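Local coordinates for cell surface protein (Faecalibacterium prausnitzii A2-165, PDB 4GT6), which is of unknown function but, as a leucine-rich-repeat protein of the bacterial cell surface, probably binds other proteins through its extracellular repeats, at residues Ala82-Thr87 and Ala109-Ser114; Lys103-Gln108 and Glu131-Cys136; Val270-Ser275 and Gln291-Ser296. All coordinates share one frame; numbering follows the deposited sequence.

All three interactions join successive coils of BspA-type leucine-rich repeats in a fragment of a longer cell surface protein. Interactions 1 and 2 adjoin, their centres about 8 Å apart, and share a stack of loops: 109-114 lies between 82-87 and 131-136, with probable backbone hydrogen bonds from F110 to A132 and from F112 to H134. Interaction 3 lies in a second repeat region across the chain's centre, its centre about 40 Å from that of interaction 2. Interaction 1 is partly buried and largely aromatic; interaction 2 adds a polar row to a small apolar contact; interaction 3 pairs two parallel strands, with a more exposed, charged side and an apolar one.

Interaction 1: residues Ala82-Thr87 and Ala109-Ser114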
loop_
_atom_site.group_PDB
_atom_site.type_symbol
_atom_site.label_atom_id
_atom_site.label_comp_id
_atom_site.label_asym_id
_atom_site.label_seq_id
_atom_site.Cartn_x
_atom_site.Cartn_y
_atom_site.Cartn_z
ATOM N N ALA A 82 -10.378 13.030 -11.279
ATOM C CA ALA A 82 -11.673 13.748 -11.432
ATOM C C ALA A 82 -12.150 14.387 -10.125
ATOM O O ALA A 82 -12.770 15.442 -10.175
ATOM C CB ALA A 82 -12.748 12.805 -11.955
ATOM N N PHE A 83 -11.892 13.752 -8.972
ATOM C CA PHE A 83 -12.340 14.291 -7.677
ATOM C C PHE A 83 -11.151 14.336 -6.724
ATOM O O PHE A 83 -11.307 14.240 -5.511
ATOM C CB PHE A 83 -13.505 13.431 -7.099
ATOM C CG PHE A 83 -14.720 13.450 -7.992
ATOM C CD1 PHE A 83 -15.662 14.476 -7.892
ATOM C CD2 PHE A 83 -14.909 12.458 -8.961
ATOM C CE1 PHE A 83 -16.759 14.517 -8.757
ATOM C CE2 PHE A 83 -16.018 12.498 -9.816
ATOM C CZ PHE A 83 -16.920 13.534 -9.722
ATOM N N TYR A 84 -9.960 14.508 -7.277
ATOM C CA TYR A 84 -8.738 14.573 -6.494
ATOM C C TYR A 84 -8.823 15.704 -5.458
ATOM O O TYR A 84 -9.184 16.846 -5.794
ATOM C CB TYR A 84 -7.565 14.829 -7.453
ATOM C CG TYR A 84 -6.206 14.951 -6.794
ATOM C CD1 TYR A 84 -5.409 13.830 -6.593
ATOM C CD2 TYR A 84 -5.684 16.201 -6.447
ATOM C CE1 TYR A 84 -4.124 13.939 -6.063
ATOM C CE2 TYR A 84 -4.411 16.321 -5.897
ATOM C CZ TYR A 84 -3.625 15.189 -5.731
ATOM O OH TYR A 84 -2.355 15.291 -5.240
ATOM N N ASN A 85 -8.511 15.374 -4.204
ATOM C CA ASN A 85 -8.451 16.325 -3.093
ATOM C C ASN A 85 -9.798 17.017 -2.793
ATOM O O ASN A 85 -9.812 18.206 -2.448
ATOM C CB ASN A 85 -7.359 17.379 -3.353
ATOM C CG ASN A 85 -6.699 17.865 -2.104
ATOM O OD1 ASN A 85 -6.391 17.071 -1.201
ATOM N ND2 ASN A 85 -6.465 19.179 -2.033
ATOM N N CYS A 86 -10.922 16.269 -2.916
ATOM C CA CYS A 86 -12.256 16.746 -2.513
ATOM C C CYS A 86 -12.450 16.151 -1.116
ATOM O O CYS A 86 -13.054 15.086 -0.929
ATOM C CB CYS A 86 -13.320 16.313 -3.510
ATOM S SG CYS A 86 -13.210 17.206 -5.081
ATOM N N THR A 87 -11.825 16.802 -0.144
ATOM C CA THR A 87 -11.592 16.233 1.188
ATOM C C THR A 87 -12.808 16.221 2.102
ATOM O O THR A 87 -12.719 15.616 3.166
ATOM C CB THR A 87 -10.412 16.938 1.890
ATOM O OG1 THR A 87 -10.746 18.302 2.018
ATOM C CG2 THR A 87 -9.103 16.850 1.076
ATOM N N ALA A 109 -8.513 9.054 -9.150
ATOM C CA ALA A 109 -9.848 9.685 -9.332
ATOM C C ALA A 109 -10.435 10.194 -8.016
ATOM O O ALA A 109 -11.042 11.267 -8.009
ATOM C CB ALA A 109 -10.806 8.731 -10.008
ATOM N N PHE A 110 -10.201 9.484 -6.905
ATOM C CA PHE A 110 -10.733 9.906 -5.600
ATOM C C PHE A 110 -9.606 10.006 -4.596
ATOM O O PHE A 110 -9.830 9.904 -3.386
ATOM C CB PHE A 110 -11.826 8.926 -5.121
ATOM C CG PHE A 110 -13.011 8.922 -6.051
ATOM C CD1 PHE A 110 -14.029 9.869 -5.910
ATOM C CD2 PHE A 110 -13.099 7.999 -7.087
ATOM C CE1 PHE A 110 -15.117 9.879 -6.780
ATOM C CE2 PHE A 110 -14.193 8.009 -7.961
ATOM C CZ PHE A 110 -15.182 8.970 -7.820
HETATM N N MSE A 111 -8.372 10.222 -5.080
HETATM C CA MSE A 111 -7.253 10.346 -4.133
HETATM C C MSE A 111 -7.449 11.544 -3.200
HETATM O O MSE A 111 -7.899 12.600 -3.646
HETATM C CB MSE A 111 -5.929 10.477 -4.889
HETATM C CG MSE A 111 -4.736 10.701 -3.979
HETATM SE SE MSE A 111 -3.165 10.237 -5.042
HETATM C CE MSE A 111 -1.754 10.826 -3.799
ATOM N N PHE A 112 -7.174 11.343 -1.890
ATOM C CA PHE A 112 -7.331 12.340 -0.820
ATOM C C PHE A 112 -8.794 12.678 -0.506
ATOM O O PHE A 112 -9.028 13.649 0.232
ATOM C CB PHE A 112 -6.535 13.645 -1.090
ATOM C CG PHE A 112 -5.030 13.477 -1.117
ATOM C CD1 PHE A 112 -4.360 12.876 -0.053
ATOM C CD2 PHE A 112 -4.280 13.963 -2.185
ATOM C CE1 PHE A 112 -2.966 12.724 -0.078
ATOM C CE2 PHE A 112 -2.891 13.848 -2.194
ATOM C CZ PHE A 112 -2.239 13.240 -1.134
ATOM N N CYS A 113 -9.777 11.861 -0.961
ATOM C CA CYS A 113 -11.193 12.068 -0.551
ATOM C C CYS A 113 -11.346 11.350 0.780
ATOM O O CYS A 113 -11.961 10.282 0.874
ATOM C CB CYS A 113 -12.154 11.542 -1.615
ATOM S SG CYS A 113 -12.098 12.494 -3.161
ATOM N N SER A 114 -10.754 11.968 1.816
ATOM C CA SER A 114 -10.610 11.359 3.136
ATOM C C SER A 114 -11.914 11.271 3.954
ATOM O O SER A 114 -11.912 10.627 5.006
ATOM C CB SER A 114 -9.511 12.062 3.933
ATOM O OG SER A 114 -9.877 13.387 4.271
#
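The rings of Y84 and F112 form an offset edge-to-face pair: the edge of F112 is turned toward the face of Y84, with the planes at 72°. Their centroids are 5.6 Å apart. One face of F112 carries CG of its own neighbour M111, placed toward the rim. Selenium of selenomethionine M111 sits at the edge of the Y84 ring, 5.3 Å from its centroid, a Met-aromatic contact. M111 CG, anti to the backbone N (chi1 176°), lies by Y84 CE1, and the chain, extended beyond it, carries selenium to that edge. Nearer the interior, the rings of F83 and F110 are almost parallel, 6° apart, yet slid so far that they barely overlap; F83 CD2 comes within 3.4 Å of F110 CE1. F59 and F133 continue this series, a phenylalanine ladder running through consecutive leucine-rich-repeat coils. The backbones repeat as well, each making a type II beta turn, F83 to C86 and F110 to C113. F83 N donates to A109 O at 2.8 Å. The bond from N85 N to M111 O, 2.9 Å long, is straight. Beyond it, C113 SG packs 4.0 Å from C86 CB, while T87 CG2 rests 3.3 Å from F112 O.

Interaction 2: residues Lys103-Gln108 and Glu131-Cys136; sequences KKIGRQ and EAFHHC
Q108 and E131 supply the polar half of this contact, their extended side chains running side by side in the same direction. Q108 NE2 donates to E131 OE1 at 3.0 Å, with an N-H...O angle of 174°. The acceptor lies in the amide plane of Q108, but the donor stands 46° out of the carboxylate plane; the amide and carboxylate planes are 65° apart. At the other oxygen, H134 ND1 donates to E131 OE2 from the anti side over 3.0 Å, in the described one of two modelled conformers. An alanine in place of E131 would probably leave Q108 NE2 and H134 ND1 without these acceptors, and the imidazole more at liberty to turn. Q108 OE1 is held in turn by N81 ND2, which extends the polar row by one residue.

Between the backbones there is a CA-H...O contact, Q108 CA lying 3.3 Å from E131 O. Close by, the methyl CB of A132 makes a van der Waals contact with the backbone oxygen G106 O, 3.9 Å away.

The apolar contacts are few and centre on I105, at the end of strand 104-105. Its CG2 meets A132 CB at 4.1 Å, and its CD1 approaches CZ of F133 at 4.3 Å, close to the ring plane and at the edge. An outer row of polar side chains beside an inner row of apolar ones, handed from coil to coil, fits the stacked solenoid of a leucine-rich-repeat domain.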
loop_
_atom_site.group_PDB
_atom_site.type_symbol
_atom_site.label_atom_id
_atom_site.label_comp_id
_atom_site.label_asym_id
_atom_site.label_seq_id
_atom_site.Cartn_x
_atom_site.Cartn_y
_atom_site.Cartn_z
ATOM N N LYS A 103 -17.741 1.862 -15.899
ATOM C CA LYS A 103 -16.894 0.721 -16.249
ATOM C C LYS A 103 -15.438 0.988 -15.956
ATOM O O LYS A 103 -14.684 0.050 -15.730
ATOM C CB LYS A 103 -17.038 0.395 -17.744
ATOM C CG LYS A 103 -18.447 -0.053 -18.168
ATOM C CD LYS A 103 -19.054 -1.131 -17.272
ATOM C CE LYS A 103 -18.604 -2.525 -17.607
ATOM N NZ LYS A 103 -19.335 -3.550 -16.795
ATOM N N LYS A 104 -15.018 2.259 -16.039
ATOM C CA LYS A 104 -13.602 2.606 -15.900
ATOM C C LYS A 104 -13.426 3.779 -14.955
ATOM O O LYS A 104 -14.165 4.753 -15.074
ATOM C CB LYS A 104 -13.038 2.954 -17.284
ATOM C CG LYS A 104 -11.555 3.347 -17.284
ATOM C CD LYS A 104 -11.004 3.444 -18.712
ATOM C CE LYS A 104 -9.534 3.792 -18.691
ATOM N NZ LYS A 104 -8.940 3.835 -20.057
ATOM N N ILE A 105 -12.470 3.675 -14.016
ATOM C CA ILE A 105 -12.145 4.756 -13.077
ATOM C C ILE A 105 -10.654 5.056 -13.264
ATOM O O ILE A 105 -9.827 4.136 -13.179
ATOM C CB ILE A 105 -12.534 4.409 -11.601
ATOM C CG1 ILE A 105 -14.074 4.229 -11.454
ATOM C CG2 ILE A 105 -12.028 5.513 -10.613
ATOM C CD1 ILE A 105 -14.507 3.666 -10.101
ATOM N N GLY A 106 -10.331 6.321 -13.565
ATOM C CA GLY A 106 -8.972 6.760 -13.871
ATOM C C GLY A 106 -8.045 6.841 -12.673
ATOM O O GLY A 106 -8.483 6.742 -11.522
ATOM N N ARG A 107 -6.743 7.107 -12.942
ATOM C CA ARG A 107 -5.742 7.206 -11.870
ATOM C C ARG A 107 -6.115 8.304 -10.905
ATOM O O ARG A 107 -6.567 9.353 -11.361
ATOM C CB ARG A 107 -4.358 7.577 -12.484
ATOM C CG ARG A 107 -3.804 6.560 -13.458
ATOM C CD ARG A 107 -2.378 6.877 -13.854
ATOM N NE ARG A 107 -2.255 8.155 -14.539
ATOM C CZ ARG A 107 -1.092 8.682 -14.910
ATOM N NH1 ARG A 107 0.048 8.057 -14.635
ATOM N NH2 ARG A 107 -1.060 9.840 -15.547
ATOM N N GLN A 108 -5.903 8.100 -9.590
ATOM C CA GLN A 108 -6.088 9.128 -8.560
ATOM C C GLN A 108 -7.486 9.784 -8.614
ATOM O O GLN A 108 -7.642 10.928 -8.153
ATOM C CB GLN A 108 -4.994 10.201 -8.755
ATOM C CG GLN A 108 -3.565 9.657 -8.572
ATOM C CD GLN A 108 -2.510 10.751 -8.532
ATOM O OE1 GLN A 108 -2.774 11.938 -8.793
ATOM N NE2 GLN A 108 -1.282 10.375 -8.191
ATOM N N GLU A 131 -3.874 4.274 -7.673
ATOM C CA GLU A 131 -4.167 5.189 -6.561
ATOM C C GLU A 131 -5.559 5.829 -6.632
ATOM O O GLU A 131 -5.736 6.930 -6.098
ATOM C CB GLU A 131 -3.126 6.321 -6.613
ATOM C CG GLU A 131 -1.687 5.854 -6.434
ATOM C CD GLU A 131 -0.715 7.004 -6.595
ATOM O OE1 GLU A 131 -0.572 7.528 -7.724
ATOM O OE2 GLU A 131 -0.174 7.446 -5.558
ATOM N N ALA A 132 -6.545 5.148 -7.229
ATOM C CA ALA A 132 -7.881 5.723 -7.380
ATOM C C ALA A 132 -8.525 6.027 -6.033
ATOM O O ALA A 132 -9.307 6.969 -5.964
ATOM C CB ALA A 132 -8.773 4.781 -8.175
ATOM N N PHE A 133 -8.173 5.282 -4.949
ATOM C CA PHE A 133 -8.788 5.549 -3.647
ATOM C C PHE A 133 -7.726 5.790 -2.585
ATOM O O PHE A 133 -7.963 5.530 -1.407
ATOM C CB PHE A 133 -9.740 4.391 -3.251
ATOM C CG PHE A 133 -10.913 4.310 -4.211
ATOM C CD1 PHE A 133 -11.984 5.198 -4.103
ATOM C CD2 PHE A 133 -10.920 3.382 -5.250
ATOM C CE1 PHE A 133 -13.056 5.140 -5.000
ATOM C CE2 PHE A 133 -11.985 3.336 -6.165
ATOM C CZ PHE A 133 -13.023 4.250 -6.056
ATOM N N HIS A 134 -6.546 6.244 -3.011
ATOM C CA HIS A 134 -5.418 6.520 -2.118
ATOM C C HIS A 134 -5.849 7.586 -1.080
ATOM O O HIS A 134 -6.375 8.630 -1.460
ATOM C CB HIS A 134 -4.214 6.978 -2.968
ATOM C CG HIS A 134 -2.908 7.179 -2.250
ATOM N ND1 HIS A 134 -1.737 7.401 -2.960
ATOM C CD2 HIS A 134 -2.624 7.227 -0.926
ATOM C CE1 HIS A 134 -0.787 7.563 -2.054
ATOM N NE2 HIS A 134 -1.273 7.473 -0.816
ATOM N N HIS A 135 -5.648 7.308 0.230
ATOM C CA HIS A 135 -6.010 8.215 1.340
ATOM C C HIS A 135 -7.538 8.473 1.451
ATOM O O HIS A 135 -7.952 9.529 1.954
ATOM C CB HIS A 135 -5.236 9.550 1.284
ATOM C CG HIS A 135 -3.977 9.532 2.103
ATOM N ND1 HIS A 135 -4.024 9.560 3.492
ATOM C CD2 HIS A 135 -2.684 9.461 1.709
ATOM C CE1 HIS A 135 -2.757 9.521 3.894
ATOM N NE2 HIS A 135 -1.915 9.463 2.857
ATOM N N CYS A 136 -8.370 7.492 1.036
ATOM C CA CYS A 136 -9.799 7.537 1.291
ATOM C C CYS A 136 -9.971 6.909 2.667
ATOM O O CYS A 136 -10.373 5.755 2.817
ATOM C CB CYS A 136 -10.590 6.838 0.195
ATOM S SG CYS A 136 -10.635 7.792 -1.350
#

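Interaction 3: residues Val270-Ser275 and Gln291-Ser296; sequences VKMPDS and QDIEFS. With EDO (1,2-ethanediol), chain I.
K271 and E294 face each other on one side of a parallel strand pair, their side chains slanting across one another. E294 CG is anti to the backbone N (chi1 -176°), while the lysine chain stays extended until its last bond, where a bend (chi4 -57°) brings NZ to E294 OE1. The resulting salt bridge measures 2.8 Å, in the described one of two K271 conformers, and NZ meets the oxygen nearly along its C-O direction. On the other side of the sheet V270 and I293 also lie askew, touching CG1 to CG1 at 3.9 Å.

Past the strand end, M272, a selenomethionine, runs beside F295 in the same direction. Its terminal CE stops 3.6 Å from F295 CD1, and I293 CG2 lies over the centre of that ring. I293 and F295 pack in turn on I316 of strand 315-317, consistent with this side facing the interior of the solenoid.

The backbones are tied by three bonds: V270 N to D292 O, E294 N to V270 O and M272 N to E294 O, the last at 2.9 Å. S296 follows, its CB 3.2 Å from P273 O. Its OG is hydrogen-bonded to V276 O and R298 N, whereas its buried backbone N has no partner in the model.

D274 OD1 takes a hydrogen bond from O2 of an ethanediol, 2.7 Å away, a molecule probably carried over from crystallisation. The same OD1 accepts from the backbone N of S297, which like E320 is a ligand residue of the bound sodium ion. D274 may therefore help to position a sodium ligand, and the ethanediol marks a polar surface spot that can hold a small hydroxylated molecule.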
loop_
_atom_site.group_PDB
_atom_site.type_symbol
_atom_site.label_atom_id
_atom_site.label_comp_id
_atom_site.label_asym_id
_atom_site.label_seq_id
_atom_site.Cartn_x
_atom_site.Cartn_y
_atom_site.Cartn_z
ATOM N N VAL A 270 11.997 -14.393 17.106
ATOM C CA VAL A 270 11.951 -14.864 15.720
ATOM C C VAL A 270 13.226 -15.676 15.435
ATOM O O VAL A 270 14.303 -15.333 15.933
ATOM C CB VAL A 270 11.708 -13.726 14.682
ATOM C CG1 VAL A 270 12.843 -12.697 14.662
ATOM C CG2 VAL A 270 11.433 -14.281 13.276
ATOM N N LYS A 271 13.086 -16.763 14.644
ATOM C CA LYS A 271 14.221 -17.595 14.254
ATOM C C LYS A 271 14.239 -17.713 12.740
ATOM O O LYS A 271 13.199 -17.955 12.128
ATOM C CB LYS A 271 14.180 -18.968 14.942
ATOM C CG LYS A 271 14.459 -18.834 16.434
ATOM C CD LYS A 271 14.369 -20.125 17.224
ATOM C CE LYS A 271 14.524 -19.864 18.707
ATOM N NZ LYS A 271 15.804 -19.172 19.035
HETATM N N MSE A 272 15.406 -17.460 12.133
HETATM C CA MSE A 272 15.589 -17.524 10.673
HETATM C C MSE A 272 16.349 -18.777 10.305
HETATM O O MSE A 272 17.384 -19.016 10.922
HETATM C CB MSE A 272 16.427 -16.333 10.141
HETATM C CG MSE A 272 15.848 -15.015 10.356
HETATM SE SE MSE A 272 17.069 -13.783 9.502
HETATM C CE MSE A 272 16.580 -12.355 10.717
ATOM N N PRO A 273 15.940 -19.508 9.239
ATOM C CA PRO A 273 16.752 -20.628 8.765
ATOM C C PRO A 273 17.941 -20.092 7.965
ATOM O O PRO A 273 17.871 -18.950 7.450
ATOM C CB PRO A 273 15.770 -21.399 7.860
ATOM C CG PRO A 273 14.926 -20.318 7.251
ATOM C CD PRO A 273 14.769 -19.276 8.360
ATOM N N ASP A 274 18.974 -20.934 7.756
ATOM C CA ASP A 274 20.140 -20.510 6.979
ATOM C C ASP A 274 19.824 -20.403 5.475
ATOM O O ASP A 274 20.624 -19.828 4.732
ATOM C CB ASP A 274 21.344 -21.422 7.232
ATOM C CG ASP A 274 21.876 -21.341 8.660
ATOM O OD1 ASP A 274 21.689 -20.283 9.312
ATOM O OD2 ASP A 274 22.489 -22.324 9.115
ATOM N N SER A 275 18.624 -20.867 5.041
ATOM C CA SER A 275 18.200 -20.694 3.641
ATOM C C SER A 275 17.899 -19.211 3.357
ATOM O O SER A 275 17.911 -18.811 2.196
ATOM C CB SER A 275 16.992 -21.577 3.304
ATOM O OG SER A 275 15.860 -21.326 4.123
ATOM N N GLN A 291 12.152 -9.329 21.315
ATOM C CA GLN A 291 13.303 -9.376 22.217
ATOM C C GLN A 291 14.413 -10.298 21.740
ATOM O O GLN A 291 15.572 -10.054 22.075
ATOM C CB GLN A 291 12.867 -9.821 23.614
ATOM C CG GLN A 291 12.187 -8.730 24.421
ATOM C CD GLN A 291 12.038 -9.147 25.861
ATOM O OE1 GLN A 291 10.970 -9.591 26.297
ATOM N NE2 GLN A 291 13.115 -9.034 26.628
ATOM N N ASP A 292 14.070 -11.384 21.028
ATOM C CA ASP A 292 15.093 -12.342 20.594
ATOM C C ASP A 292 15.035 -12.589 19.110
ATOM O O ASP A 292 13.959 -12.814 18.554
ATOM C CB ASP A 292 14.899 -13.676 21.339
ATOM C CG ASP A 292 15.066 -13.559 22.843
ATOM O OD1 ASP A 292 16.163 -13.170 23.287
ATOM O OD2 ASP A 292 14.111 -13.885 23.571
ATOM N N ILE A 293 16.194 -12.491 18.463
ATOM C CA ILE A 293 16.335 -12.720 17.028
ATOM C C ILE A 293 17.497 -13.681 16.801
ATOM O O ILE A 293 18.600 -13.408 17.270
ATOM C CB ILE A 293 16.558 -11.390 16.235
ATOM C CG1 ILE A 293 15.398 -10.407 16.434
ATOM C CG2 ILE A 293 16.771 -11.680 14.718
ATOM C CD1 ILE A 293 15.838 -9.099 16.935
ATOM N N GLU A 294 17.243 -14.798 16.105
ATOM C CA GLU A 294 18.262 -15.762 15.690
ATOM C C GLU A 294 18.396 -15.582 14.182
ATOM O O GLU A 294 17.442 -15.811 13.437
ATOM C CB GLU A 294 17.861 -17.189 16.082
ATOM C CG GLU A 294 18.918 -18.241 15.777
ATOM C CD GLU A 294 18.651 -19.624 16.343
ATOM O OE1 GLU A 294 18.021 -19.724 17.422
ATOM O OE2 GLU A 294 19.105 -20.611 15.718
ATOM N N PHE A 295 19.551 -15.091 13.744
ATOM C CA PHE A 295 19.797 -14.785 12.355
ATOM C C PHE A 295 20.249 -15.969 11.551
ATOM O O PHE A 295 20.912 -16.857 12.075
ATOM C CB PHE A 295 20.914 -13.726 12.263
ATOM C CG PHE A 295 20.519 -12.362 12.766
ATOM C CD1 PHE A 295 19.820 -11.479 11.951
ATOM C CD2 PHE A 295 20.844 -11.959 14.060
ATOM C CE1 PHE A 295 19.449 -10.211 12.419
ATOM C CE2 PHE A 295 20.497 -10.682 14.519
ATOM C CZ PHE A 295 19.816 -9.812 13.692
ATOM N N SER A 296 20.008 -15.900 10.235
ATOM C CA SER A 296 20.549 -16.823 9.264
ATOM C C SER A 296 22.066 -16.583 9.154
ATOM O O SER A 296 22.495 -15.414 9.186
ATOM C CB SER A 296 19.904 -16.555 7.910
ATOM O OG SER A 296 20.702 -17.152 6.899
HETATM C C1 EDO I . 20.218 -20.088 12.544
HETATM O O1 EDO I . 19.758 -20.418 11.243
HETATM C C2 EDO I . 21.705 -20.512 12.716
HETATM O O2 EDO I . 22.537 -19.753 11.847
#